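Local coordinates for penicillin-binding protein 2B (Streptococcus pneumoniae, PDB 2WAE) that probably forms the peptide cross-links between adjacent glycan strands of the cell wall during peripheral peptidoglycan synthesis, and binds penicillin, at residues 49-54 / 284-289; 78-83 / 190-195; 97-102 / 210-215; 74-79 / 217-222; 104-109 / 175-180. One frame throughout, in Å; residues are numbered along the deposited sequence.

Contact 1. Residues 49-54 / 284-289; sequences ASQTKV and EIHLDK. Unlike the reference sequence in segment 49-54: Val54 (reference Ile). With ZN (zinc ion), chain B.
Gln51 reaches across to Glu284, beside His286, on one face of a two-strand pairing. The glutamine chain bends at its second torsion (chi2 77°), which brings the amide back to the opposite strand. There NE2 makes a weak hydrogen bond of 3.3 Å to Glu284 OE2, with the amide and carboxylate planes almost perpendicular (85°). The other carboxylate oxygen, Glu284 OE1, binds the zinc ion at 2.2 Å, so the two oxygens of one acid divide their duties between neighbouring strand and metal. His286 is modelled in two conformers; in the one described here ND1 donates to Ser50 O at 3.0 Å, in the carbonyl plane on a lone pair and close to the plane of the ring. His286 belongs to the zinc site with Glu284 and Glu297, though in this conformer NE2 stands a long 2.8 Å from the zinc ion; the near approach of Gln51 OE1 to the ring is doubtful. Strand 50-55 is an outer strand of a three-stranded antiparallel sheet; 282-287 is its middle strand, and strand 293-300, on its other side, supplies Glu297. Between the backbones, Ile285 N donates to Thr52 O at 3.0 Å. The opposite face mixes hydroxyl-bearing and aliphatic side chains: Leu287 crosses Thr52 at about a right angle, its CD1 3.9 Å from Thr52 CG2, and also covers Ser50 CB. Farther along, Val54 CG2 reaches Ile285 CD1 at 3.7 Å, and Phe187 packs on both Ile285 and Leu287.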
# COMPACT_ATOMS: atom_id res chain seq x y z
N ALA A 49 -44.99 1.98 -18.89
CA ALA A 49 -44.99 2.20 -17.45
C ALA A 49 -43.58 2.55 -16.96
O ALA A 49 -42.59 1.96 -17.41
CB ALA A 49 -45.51 0.97 -16.72
N SER A 50 -43.49 3.49 -16.03
CA SER A 50 -42.20 4.02 -15.60
C SER A 50 -41.50 3.12 -14.58
O SER A 50 -42.14 2.60 -13.66
CB SER A 50 -42.37 5.43 -15.04
OG SER A 50 -41.18 6.19 -15.19
N GLN A 51 -40.19 2.95 -14.75
CA GLN A 51 -39.38 2.07 -13.91
C GLN A 51 -38.30 2.87 -13.19
O GLN A 51 -37.64 3.71 -13.81
CB GLN A 51 -38.75 0.99 -14.79
CG GLN A 51 -37.56 0.24 -14.18
CD GLN A 51 -37.98 -0.80 -13.16
OE1 GLN A 51 -39.11 -1.30 -13.18
NE2 GLN A 51 -37.06 -1.15 -12.26
N THR A 52 -38.12 2.62 -11.89
CA THR A 52 -37.04 3.23 -11.10
C THR A 52 -36.74 2.55 -9.76
O THR A 52 -37.64 2.25 -8.97
CB THR A 52 -37.23 4.76 -10.89
OG1 THR A 52 -36.19 5.26 -10.04
CG2 THR A 52 -38.59 5.08 -10.26
N LYS A 53 -35.46 2.34 -9.48
CA LYS A 53 -35.05 1.67 -8.24
C LYS A 53 -34.04 2.48 -7.42
O LYS A 53 -33.10 3.04 -7.98
CB LYS A 53 -34.51 0.27 -8.57
CG LYS A 53 -33.47 0.25 -9.68
CD LYS A 53 -33.22 -1.15 -10.24
CE LYS A 53 -31.91 -1.18 -11.02
NZ LYS A 53 -31.57 -2.51 -11.61
N VAL A 54 -34.23 2.54 -6.11
CA VAL A 54 -33.37 3.31 -5.21
C VAL A 54 -32.70 2.42 -4.19
O VAL A 54 -33.17 1.33 -3.88
CB VAL A 54 -34.11 4.42 -4.41
CG1 VAL A 54 -34.67 5.50 -5.33
CG2 VAL A 54 -35.17 3.83 -3.50
N GLU A 284 -37.80 -0.96 -5.03
CA GLU A 284 -38.31 -0.43 -6.30
C GLU A 284 -39.52 0.45 -6.05
O GLU A 284 -40.34 0.19 -5.17
CB GLU A 284 -38.65 -1.55 -7.29
CG GLU A 284 -37.56 -1.83 -8.32
CD GLU A 284 -37.92 -2.93 -9.30
OE1 GLU A 284 -39.13 -3.24 -9.44
OE2 GLU A 284 -37.01 -3.49 -9.95
N ILE A 285 -39.61 1.51 -6.84
CA ILE A 285 -40.81 2.33 -6.87
C ILE A 285 -41.26 2.39 -8.33
O ILE A 285 -40.43 2.56 -9.23
CB ILE A 285 -40.54 3.75 -6.30
CG1 ILE A 285 -40.20 3.69 -4.80
CG2 ILE A 285 -41.74 4.65 -6.48
CD1 ILE A 285 -38.75 3.40 -4.49
N HIS A 286 -42.56 2.21 -8.59
CA HIS A 286 -43.10 2.37 -9.93
C HIS A 286 -44.07 3.53 -10.02
O HIS A 286 -44.77 3.84 -9.06
CB HIS A 286 -43.72 1.07 -10.46
CG HIS A 286 -42.70 0.05 -10.85
ND1 HIS A 286 -41.76 0.28 -11.84
CD2 HIS A 286 -42.45 -1.20 -10.38
CE1 HIS A 286 -40.99 -0.78 -11.96
NE2 HIS A 286 -41.39 -1.69 -11.09
N LEU A 287 -44.11 4.16 -11.19
CA LEU A 287 -44.81 5.41 -11.41
C LEU A 287 -45.99 5.27 -12.37
O LEU A 287 -45.98 4.41 -13.26
CB LEU A 287 -43.81 6.46 -11.92
CG LEU A 287 -42.38 6.33 -11.36
CD1 LEU A 287 -41.36 7.14 -12.15
CD2 LEU A 287 -42.33 6.69 -9.89
N ASP A 288 -46.99 6.13 -12.20
CA ASP A 288 -48.30 5.94 -12.83
C ASP A 288 -48.45 6.66 -14.18
O ASP A 288 -48.13 6.09 -15.23
CB ASP A 288 -49.40 6.37 -11.87
CG ASP A 288 -49.00 7.54 -10.99
OD1 ASP A 288 -48.42 8.51 -11.52
OD2 ASP A 288 -49.27 7.49 -9.77
N LYS A 289 -48.96 7.88 -14.14
CA LYS A 289 -49.12 8.68 -15.35
C LYS A 289 -48.10 9.81 -15.39
O LYS A 289 -47.26 9.87 -16.30
CB LYS A 289 -50.56 9.21 -15.45
CG LYS A 289 -51.02 10.07 -14.27
CD LYS A 289 -52.52 10.32 -14.30
CE LYS A 289 -53.28 9.07 -13.89
NZ LYS A 289 -54.69 9.40 -13.57
ZN ZN B . -41.02 -4.20 -9.91

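Contact 2. Residues 78-83 / 190-195; sequences QVVSFT and GTIATD
Strand 189-191 forms one border of a three-stranded antiparallel sheet, and Phe82 and Gly190 are its hydrogen-bonded pair with the central strand 72-83. Phe82 N donates to Gly190 O at 2.8 Å, and Gly190 N returns a bond of 2.9 Å to Phe82 O. One step on, Ser81 and Thr191 form a non-hydrogen-bonded pair in which the alpha carbons close to 4.4 Å. The next bond, Ile192 N to Val80 O at 2.9 Å, is nearly straight at hydrogen (172°). Within this sheet of the dimerisation domain, Ile192 is the main apolar link. Its CG1 branch stands anti to the carbonyl carbon (chi1 -59°), which sets CG1 beside Phe82 CB; Ile192 CD1 touches the same carbon at 3.6 Å, while Ile192 CB meets Val80 CB at 4.2 Å. The Phe82 ring leads away from Ile192 and packs on Leu93 of helix 90-100 and Leu181 of helix 171-182, and these two helices also cover Ile192 through Leu100 and Leu181. The other face also carries hydroxyls: Ser81 OG is hydrogen-bonded to Ser218 OG of the third strand, and Thr191 OG1 to Glu240.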
# COMPACT_ATOMS: atom_id res chain seq x y z
N GLN A 78 -26.75 7.96 15.28
CA GLN A 78 -28.01 8.28 14.61
C GLN A 78 -27.98 9.59 13.83
O GLN A 78 -27.46 10.59 14.32
CB GLN A 78 -29.16 8.29 15.61
CG GLN A 78 -29.33 6.95 16.30
CD GLN A 78 -30.65 6.85 17.01
OE1 GLN A 78 -31.70 6.86 16.37
NE2 GLN A 78 -30.61 6.75 18.33
N VAL A 79 -28.57 9.59 12.64
CA VAL A 79 -28.50 10.75 11.77
C VAL A 79 -29.87 11.15 11.22
O VAL A 79 -30.78 10.33 11.12
CB VAL A 79 -27.60 10.47 10.56
CG1 VAL A 79 -27.41 11.74 9.77
CG2 VAL A 79 -26.26 9.93 11.01
N VAL A 80 -30.00 12.42 10.85
CA VAL A 80 -31.20 12.84 10.13
C VAL A 80 -31.16 12.29 8.72
O VAL A 80 -30.15 12.43 8.03
CB VAL A 80 -31.30 14.37 10.03
CG1 VAL A 80 -32.61 14.76 9.38
CG2 VAL A 80 -31.16 15.01 11.40
N SER A 81 -32.26 11.68 8.28
CA SER A 81 -32.41 11.24 6.91
C SER A 81 -33.51 12.02 6.22
O SER A 81 -34.44 12.49 6.88
CB SER A 81 -32.75 9.76 6.89
OG SER A 81 -31.61 9.01 7.25
N PHE A 82 -33.41 12.16 4.90
CA PHE A 82 -34.44 12.80 4.09
C PHE A 82 -34.83 11.95 2.88
O PHE A 82 -33.96 11.49 2.14
CB PHE A 82 -33.97 14.17 3.62
CG PHE A 82 -35.00 14.91 2.81
CD1 PHE A 82 -36.27 15.13 3.32
CD2 PHE A 82 -34.69 15.36 1.54
CE1 PHE A 82 -37.23 15.80 2.57
CE2 PHE A 82 -35.64 16.03 0.79
CZ PHE A 82 -36.91 16.25 1.30
N THR A 83 -36.13 11.78 2.68
CA THR A 83 -36.67 11.03 1.55
C THR A 83 -37.40 11.99 0.61
O THR A 83 -38.41 12.59 0.98
CB THR A 83 -37.67 9.95 2.05
OG1 THR A 83 -36.98 9.00 2.88
CG2 THR A 83 -38.33 9.22 0.87
N GLY A 190 -31.69 9.82 1.54
CA GLY A 190 -30.32 10.25 1.79
C GLY A 190 -30.11 10.78 3.20
O GLY A 190 -31.05 11.18 3.88
N THR A 191 -28.86 10.77 3.64
CA THR A 191 -28.47 11.33 4.93
C THR A 191 -28.25 12.83 4.81
O THR A 191 -27.73 13.31 3.80
CB THR A 191 -27.19 10.67 5.46
OG1 THR A 191 -27.47 9.30 5.76
CG2 THR A 191 -26.69 11.35 6.72
N ILE A 192 -28.68 13.57 5.83
CA ILE A 192 -28.52 15.01 5.88
C ILE A 192 -27.44 15.34 6.89
O ILE A 192 -27.70 15.40 8.09
CB ILE A 192 -29.84 15.67 6.33
CG1 ILE A 192 -30.97 15.30 5.36
CG2 ILE A 192 -29.67 17.17 6.49
CD1 ILE A 192 -30.65 15.54 3.87
N ALA A 193 -26.22 15.56 6.41
CA ALA A 193 -25.08 15.74 7.32
C ALA A 193 -25.22 16.95 8.23
O ALA A 193 -25.54 18.05 7.78
CB ALA A 193 -23.76 15.80 6.55
N THR A 194 -24.97 16.73 9.51
CA THR A 194 -25.06 17.79 10.51
C THR A 194 -24.04 17.49 11.61
O THR A 194 -23.28 16.53 11.50
CB THR A 194 -26.49 17.87 11.10
OG1 THR A 194 -26.57 18.98 12.01
CG2 THR A 194 -26.84 16.58 11.83
N ASP A 195 -24.01 18.33 12.64
CA ASP A 195 -23.14 18.06 13.78
C ASP A 195 -23.66 16.84 14.52
O ASP A 195 -24.85 16.55 14.48
CB ASP A 195 -23.06 19.28 14.69
CG ASP A 195 -22.39 20.46 14.03
OD1 ASP A 195 -21.51 20.21 13.17
OD2 ASP A 195 -22.73 21.62 14.35

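Contact 3. Residues 97-102 / 210-215; sequences AKKLLT and KEMPGI
One salt bridge joins the pair, between Lys99 near the end of helix 90-100 and Glu211 in the turn that follows helix 199-208. Lys99 NZ donates to Glu211 OE1 at 3.1 Å, meeting the oxygen nearly head-on to its C-O bond, and the two chains cross at about a right angle. The lysine gets there by folding at its second and third torsions (chi2 -87°, chi3 -74°), which curls its methylene chain beside Met212. Both charged residues are exposed, so solvent probably shares in screening this bridge.

Apolar contacts lie beneath it. The sulfur of Met212 is the centre: SD rests 3.8 Å from Lys99 CB and 4.1 Å from Leu100 CB, while the methyl Met212 CE comes to 4.2 Å from Leu100 CD1. Leu100 CD1 also touches Ile215 CG2 at 4.3 Å.

Bonds within each segment shape it. Ile215 N donates to Met212 O at 3.0 Å, closing a type II beta turn with Pro213 and Gly214 at its corners, and the side-chain hydroxyl Thr102 OG1 donates to Lys99 O at 2.7 Å.

Leu100 reaches past this contact to Val80 of strand 72-83 and to Leu177 of helix 171-182. Ile215 lies on Val80 and Phe82, and Gly214 bonds through its backbone to Thr83. Leu100 of helix 90-100 thus packs beside Ile215 at the start of strand 215-225.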
# COMPACT_ATOMS: atom_id res chain seq x y z
N ALA A 97 -35.89 23.05 5.10
CA ALA A 97 -34.61 23.46 5.68
C ALA A 97 -34.80 24.38 6.90
O ALA A 97 -34.20 24.17 7.96
CB ALA A 97 -33.73 24.13 4.64
N LYS A 98 -35.64 25.41 6.75
CA LYS A 98 -35.87 26.36 7.83
C LYS A 98 -36.50 25.72 9.07
O LYS A 98 -36.15 26.09 10.19
CB LYS A 98 -36.68 27.58 7.36
CG LYS A 98 -36.89 28.61 8.45
CD LYS A 98 -37.23 29.99 7.90
CE LYS A 98 -36.89 31.07 8.93
NZ LYS A 98 -36.93 32.45 8.36
N LYS A 99 -37.41 24.77 8.88
CA LYS A 99 -38.00 24.02 9.99
C LYS A 99 -36.96 23.12 10.65
O LYS A 99 -36.96 22.99 11.87
CB LYS A 99 -39.18 23.15 9.54
CG LYS A 99 -40.51 23.87 9.39
CD LYS A 99 -41.28 23.94 10.70
CE LYS A 99 -41.90 22.59 11.09
NZ LYS A 99 -43.02 22.80 12.06
N LEU A 100 -36.08 22.51 9.85
CA LEU A 100 -35.05 21.61 10.36
C LEU A 100 -33.93 22.34 11.09
O LEU A 100 -33.35 21.81 12.03
CB LEU A 100 -34.44 20.76 9.25
CG LEU A 100 -33.42 19.67 9.60
CD1 LEU A 100 -34.10 18.42 10.14
CD2 LEU A 100 -32.66 19.32 8.34
N LEU A 101 -33.64 23.56 10.67
CA LEU A 101 -32.61 24.37 11.32
C LEU A 101 -32.89 24.68 12.80
O LEU A 101 -31.97 24.97 13.57
CB LEU A 101 -32.35 25.65 10.53
CG LEU A 101 -31.30 26.58 11.15
CD1 LEU A 101 -29.91 25.93 11.16
CD2 LEU A 101 -31.30 27.97 10.49
N THR A 102 -34.15 24.64 13.21
CA THR A 102 -34.45 24.88 14.61
C THR A 102 -33.94 23.72 15.46
O THR A 102 -33.63 23.91 16.63
CB THR A 102 -35.95 25.17 14.90
OG1 THR A 102 -36.76 24.13 14.35
CG2 THR A 102 -36.38 26.51 14.30
N LYS A 210 -43.29 14.02 11.75
CA LYS A 210 -44.54 14.12 11.01
C LYS A 210 -44.82 15.55 10.50
O LYS A 210 -45.54 15.73 9.52
CB LYS A 210 -45.72 13.60 11.84
CG LYS A 210 -45.90 14.32 13.17
CD LYS A 210 -47.17 13.91 13.91
CE LYS A 210 -47.39 14.78 15.15
NZ LYS A 210 -48.81 14.74 15.61
N GLU A 211 -44.25 16.55 11.16
CA GLU A 211 -44.49 17.95 10.80
C GLU A 211 -43.59 18.41 9.65
O GLU A 211 -43.77 19.52 9.14
CB GLU A 211 -44.25 18.87 11.99
CG GLU A 211 -45.14 18.65 13.19
CD GLU A 211 -44.77 19.59 14.32
OE1 GLU A 211 -44.17 20.66 14.04
OE2 GLU A 211 -45.09 19.28 15.49
N MET A 212 -42.63 17.57 9.27
CA MET A 212 -41.73 17.85 8.15
C MET A 212 -41.69 16.66 7.20
O MET A 212 -40.67 15.98 7.14
CB MET A 212 -40.30 18.04 8.64
CG MET A 212 -40.03 19.35 9.33
SD MET A 212 -38.28 19.46 9.74
CE MET A 212 -38.16 18.34 11.13
N PRO A 213 -42.78 16.40 6.47
CA PRO A 213 -42.78 15.17 5.68
C PRO A 213 -41.48 15.01 4.88
O PRO A 213 -41.05 15.94 4.19
CB PRO A 213 -44.02 15.34 4.80
CG PRO A 213 -44.96 16.15 5.65
CD PRO A 213 -44.06 17.12 6.37
N GLY A 214 -40.86 13.85 5.01
CA GLY A 214 -39.61 13.58 4.33
C GLY A 214 -38.49 13.30 5.31
O GLY A 214 -37.58 12.53 5.03
N ILE A 215 -38.59 13.93 6.47
CA ILE A 215 -37.56 13.83 7.49
C ILE A 215 -37.76 12.64 8.42
O ILE A 215 -38.87 12.37 8.89
CB ILE A 215 -37.48 15.10 8.32
CG1 ILE A 215 -37.12 16.30 7.43
CG2 ILE A 215 -36.50 14.93 9.46
CD1 ILE A 215 -35.74 16.22 6.83

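Contact 4. Residues 74-79 / 217-222; sequences NTLKQV and ISTSWD
Asp222 and Lys77 bury the most surface here, and they meet diagonally across an antiparallel strand pair. The lysine takes the confined first torsion between backbone N and carbonyl carbon (chi1 60°) and then runs straight, which lays its chain along Ser220 and up to the acid. The aspartate crosses it at about a right angle: OD2 lies 3.7 Å from Lys77 CD, and OD1 forms a weak, long salt bridge of 3.5 Å with Lys77 NZ. Val79, next inward on that face, sets CG2 against Ser220 CB at 3.6 Å.

Beneath these side chains the ladder is regular, with paired backbone bonds at Thr75-Asp222, Lys77-Ser220 and Val79-Ser218; Lys77 N to Ser220 O measures 2.9 Å and is almost straight. On the other face Trp221 and Leu76 lie side by side, Leu76 CD1 3.6 Å from Trp221 NE1, while Thr219 CG2 sits over the rim of one indole face. A water joins Gln78 OE1 to Thr219 OG1.

Strands 72-83 and 215-225 thus owe their union chiefly to the backbone ladder. With a long ion pair and a water bridge on its partly exposed faces, the pairing gains little from strong side-chain bonds.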
# COMPACT_ATOMS: atom_id res chain seq x y z
N ASN A 74 -16.52 0.19 13.82
CA ASN A 74 -17.76 0.83 13.39
C ASN A 74 -18.52 1.31 14.61
O ASN A 74 -19.15 0.51 15.32
CB ASN A 74 -18.63 -0.12 12.58
CG ASN A 74 -18.10 -0.36 11.19
OD1 ASN A 74 -17.30 0.43 10.67
ND2 ASN A 74 -18.53 -1.45 10.57
N THR A 75 -18.44 2.60 14.88
CA THR A 75 -19.14 3.15 16.02
C THR A 75 -20.52 3.61 15.54
O THR A 75 -20.63 4.41 14.61
CB THR A 75 -18.29 4.19 16.80
OG1 THR A 75 -19.14 5.02 17.59
CG2 THR A 75 -17.42 5.04 15.88
N LEU A 76 -21.56 3.05 16.15
CA LEU A 76 -22.93 3.27 15.69
C LEU A 76 -23.48 4.62 16.15
O LEU A 76 -23.33 4.98 17.32
CB LEU A 76 -23.80 2.12 16.19
CG LEU A 76 -25.19 1.87 15.62
CD1 LEU A 76 -25.44 0.36 15.53
CD2 LEU A 76 -26.25 2.55 16.49
N LYS A 77 -24.10 5.37 15.24
CA LYS A 77 -24.67 6.68 15.56
C LYS A 77 -26.02 6.92 14.87
O LYS A 77 -26.39 6.17 13.97
CB LYS A 77 -23.71 7.79 15.14
CG LYS A 77 -23.40 7.79 13.65
CD LYS A 77 -22.78 9.10 13.18
CE LYS A 77 -22.48 9.03 11.69
NZ LYS A 77 -22.12 10.37 11.15
N GLN A 78 -26.75 7.96 15.28
CA GLN A 78 -28.01 8.28 14.61
C GLN A 78 -27.98 9.59 13.83
O GLN A 78 -27.46 10.59 14.32
CB GLN A 78 -29.16 8.29 15.61
CG GLN A 78 -29.33 6.95 16.30
CD GLN A 78 -30.65 6.85 17.01
OE1 GLN A 78 -31.70 6.86 16.37
NE2 GLN A 78 -30.61 6.75 18.33
N VAL A 79 -28.57 9.59 12.64
CA VAL A 79 -28.50 10.75 11.77
C VAL A 79 -29.87 11.15 11.22
O VAL A 79 -30.78 10.33 11.12
CB VAL A 79 -27.60 10.47 10.56
CG1 VAL A 79 -27.41 11.74 9.77
CG2 VAL A 79 -26.26 9.93 11.01
N ILE A 217 -35.27 9.68 11.17
CA ILE A 217 -34.02 9.38 11.85
C ILE A 217 -33.60 7.96 11.49
O ILE A 217 -34.38 7.01 11.63
CB ILE A 217 -34.17 9.44 13.38
CG1 ILE A 217 -34.57 10.84 13.84
CG2 ILE A 217 -32.88 9.00 14.04
CD1 ILE A 217 -33.47 11.87 13.67
N SER A 218 -32.36 7.81 11.05
CA SER A 218 -31.88 6.49 10.72
C SER A 218 -30.53 6.29 11.38
O SER A 218 -30.00 7.20 12.02
CB SER A 218 -31.83 6.29 9.21
OG SER A 218 -30.80 7.07 8.63
N THR A 219 -29.98 5.09 11.23
CA THR A 219 -28.77 4.70 11.92
C THR A 219 -27.62 4.65 10.94
O THR A 219 -27.72 3.99 9.91
CB THR A 219 -28.94 3.31 12.57
OG1 THR A 219 -29.78 3.43 13.72
CG2 THR A 219 -27.60 2.72 12.98
N SER A 220 -26.54 5.34 11.25
CA SER A 220 -25.32 5.32 10.44
C SER A 220 -24.16 4.90 11.32
O SER A 220 -24.34 4.52 12.47
CB SER A 220 -25.07 6.70 9.83
OG SER A 220 -23.93 6.70 9.00
N TRP A 221 -22.95 4.97 10.76
CA TRP A 221 -21.77 4.41 11.40
C TRP A 221 -20.60 5.33 11.12
O TRP A 221 -20.38 5.72 9.98
CB TRP A 221 -21.49 3.00 10.83
CG TRP A 221 -22.57 2.00 11.18
CD1 TRP A 221 -22.68 1.27 12.34
CD2 TRP A 221 -23.70 1.63 10.38
NE1 TRP A 221 -23.80 0.48 12.30
CE2 TRP A 221 -24.45 0.67 11.11
CE3 TRP A 221 -24.16 2.01 9.10
CZ2 TRP A 221 -25.62 0.09 10.61
CZ3 TRP A 221 -25.33 1.43 8.61
CH2 TRP A 221 -26.04 0.48 9.37
N ASP A 222 -19.88 5.73 12.17
CA ASP A 222 -18.59 6.38 11.99
C ASP A 222 -17.53 5.29 11.92
O ASP A 222 -17.61 4.28 12.62
CB ASP A 222 -18.27 7.38 13.11
CG ASP A 222 -18.82 8.78 12.82
OD1 ASP A 222 -18.87 9.17 11.64
OD2 ASP A 222 -19.20 9.48 13.79
O HOH W 1 -32.28 5.00 13.87

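Contact 5. Residues 104-109 / 175-180; sequences VSISSP and IYLFSQ
On the helix whose Tyr176 and Leu177 receive Ile106, the oxygen Ile175 O is gripped twice by one residue: Ser179 N donates to it at 3.0 Å and Ser179 OG at 3.0 Å, from opposite faces of the carbonyl plane. The first is the ordinary helical bond; the second folds the serine hydroxyl back on the preceding turn, which satisfies this buried polar group within its own helix.

No hydrogen bond joins the two segments directly, and the contact itself is apolar. Ile106 carries it with two branches. Its terminal methyl CD1 reaches between the two helix residues, 3.7 Å from Tyr176 CD2 and 3.6 Å from Leu177 CD2, while the shorter branch CG2 stands 3.8 Å from Tyr176 CD2. With chi1 at 179°, opposite the backbone N, the phenol lies alongside the loop, where Ile106 takes the CD2 and CE2 side and Pro109 CB approaches Tyr176 CD1 at 4.3 Å. Val104 adds a looser touch, its CG2 at 4.3 Å from Leu177 CD2.

Polar links run instead to the chain beyond strand 189-191: Ser105 O accepts from Thr194 OG1, Ser107 OG pairs with Asp195, and Gln180 OE1 of the helix accepts from Ala193 N. Leu177 is backed in turn by Ala97 and Leu100 of helix 90-100.

Val104 and Ile106 face inward while Ser105 and Ser107 lie exposed, the alternation of an extended chain. In the dimerisation domain the loop between helices 90-100 and 113-120 packs by its inward aliphatic side chains against helix 171-182.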
# COMPACT_ATOMS: atom_id res chain seq x y z
N VAL A 104 -31.35 21.29 14.50
CA VAL A 104 -29.98 20.82 14.31
C VAL A 104 -28.95 21.94 14.38
O VAL A 104 -29.28 23.12 14.21
CB VAL A 104 -29.82 20.04 12.98
CG1 VAL A 104 -30.59 18.74 13.05
CG2 VAL A 104 -30.31 20.87 11.83
N SER A 105 -27.70 21.57 14.65
CA SER A 105 -26.60 22.53 14.65
C SER A 105 -25.78 22.39 13.37
O SER A 105 -25.47 21.28 12.94
CB SER A 105 -25.66 22.30 15.83
OG SER A 105 -26.33 22.38 17.08
N ILE A 106 -25.44 23.53 12.77
CA ILE A 106 -24.56 23.56 11.61
C ILE A 106 -23.38 24.48 11.90
O ILE A 106 -23.54 25.67 12.16
CB ILE A 106 -25.26 24.09 10.34
CG1 ILE A 106 -26.58 23.36 10.09
CG2 ILE A 106 -24.31 24.00 9.15
CD1 ILE A 106 -26.41 21.99 9.50
N SER A 107 -22.18 23.93 11.86
CA SER A 107 -21.01 24.69 12.24
C SER A 107 -20.30 25.29 11.03
O SER A 107 -20.39 26.49 10.78
CB SER A 107 -20.06 23.84 13.08
OG SER A 107 -19.66 22.69 12.35
N SER A 108 -19.59 24.44 10.28
CA SER A 108 -18.68 24.93 9.25
C SER A 108 -19.23 24.77 7.84
O SER A 108 -18.83 23.85 7.12
CB SER A 108 -17.32 24.23 9.36
OG SER A 108 -16.88 24.15 10.70
N PRO A 109 -20.12 25.69 7.41
CA PRO A 109 -20.74 25.52 6.10
C PRO A 109 -19.83 26.03 4.98
O PRO A 109 -19.54 27.22 4.92
CB PRO A 109 -22.01 26.39 6.19
CG PRO A 109 -21.81 27.30 7.38
CD PRO A 109 -20.48 26.98 8.02
N ILE A 175 -29.31 27.50 3.73
CA ILE A 175 -28.83 27.27 2.37
C ILE A 175 -28.05 25.97 2.34
O ILE A 175 -28.10 25.21 1.38
CB ILE A 175 -27.91 28.40 1.87
CG1 ILE A 175 -28.71 29.68 1.63
CG2 ILE A 175 -27.23 27.99 0.57
CD1 ILE A 175 -27.86 30.83 1.07
N TYR A 176 -27.32 25.72 3.42
CA TYR A 176 -26.59 24.48 3.54
C TYR A 176 -27.51 23.26 3.59
O TYR A 176 -27.29 22.27 2.89
CB TYR A 176 -25.73 24.52 4.79
CG TYR A 176 -24.96 23.25 5.00
CD1 TYR A 176 -23.79 23.00 4.29
CD2 TYR A 176 -25.40 22.29 5.91
CE1 TYR A 176 -23.08 21.83 4.49
CE2 TYR A 176 -24.70 21.13 6.11
CZ TYR A 176 -23.54 20.90 5.40
OH TYR A 176 -22.86 19.73 5.61
N LEU A 177 -28.53 23.35 4.43
CA LEU A 177 -29.52 22.28 4.57
C LEU A 177 -30.32 22.09 3.28
O LEU A 177 -30.53 20.96 2.83
CB LEU A 177 -30.47 22.58 5.73
CG LEU A 177 -29.89 22.61 7.15
CD1 LEU A 177 -30.96 23.18 8.06
CD2 LEU A 177 -29.43 21.23 7.64
N PHE A 178 -30.76 23.20 2.70
CA PHE A 178 -31.43 23.15 1.40
C PHE A 178 -30.59 22.34 0.41
O PHE A 178 -31.13 21.54 -0.35
CB PHE A 178 -31.71 24.55 0.86
CG PHE A 178 -32.25 24.57 -0.54
CD1 PHE A 178 -33.62 24.60 -0.77
CD2 PHE A 178 -31.39 24.53 -1.63
CE1 PHE A 178 -34.12 24.60 -2.06
CE2 PHE A 178 -31.88 24.53 -2.92
CZ PHE A 178 -33.26 24.57 -3.14
N SER A 179 -29.27 22.56 0.44
CA SER A 179 -28.34 21.83 -0.41
C SER A 179 -28.40 20.34 -0.17
O SER A 179 -28.47 19.56 -1.11
CB SER A 179 -26.91 22.31 -0.15
OG SER A 179 -26.70 23.57 -0.75
N GLN A 180 -28.36 19.96 1.09
CA GLN A 180 -28.37 18.56 1.50
C GLN A 180 -29.64 17.84 1.06
O GLN A 180 -29.57 16.70 0.62
CB GLN A 180 -28.25 18.47 3.03
CG GLN A 180 -26.89 18.89 3.58
CD GLN A 180 -25.81 17.91 3.21
OE1 GLN A 180 -25.78 16.77 3.69
NE2 GLN A 180 -24.89 18.34 2.36

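Overall arrangement
Contacts 2, 3 and 5 are largely buried, whereas contacts 1 and 4 lie at the surface. Contacts 2 and 4 pair strand 72-83 with its two neighbours, sharing Gln78 and Val79, and both rest on backbone ladders; the former adds buried apolar side chains, the latter a weak ion pair, a water bridge and Trp221-Leu76 packing. Contacts 3 and 5 involve helices 90-100 and 171-182, joined where Leu100 meets Leu177; contact 3 carries an exposed salt bridge over its apolar part, whereas contact 5 has no direct hydrogen bond between its segments. Contact 2 touches both. Contact 1 stands apart, about 24 Å from contact 2 between centres, in a separate, metal-binding sheet; along the chain its loop encloses all four others.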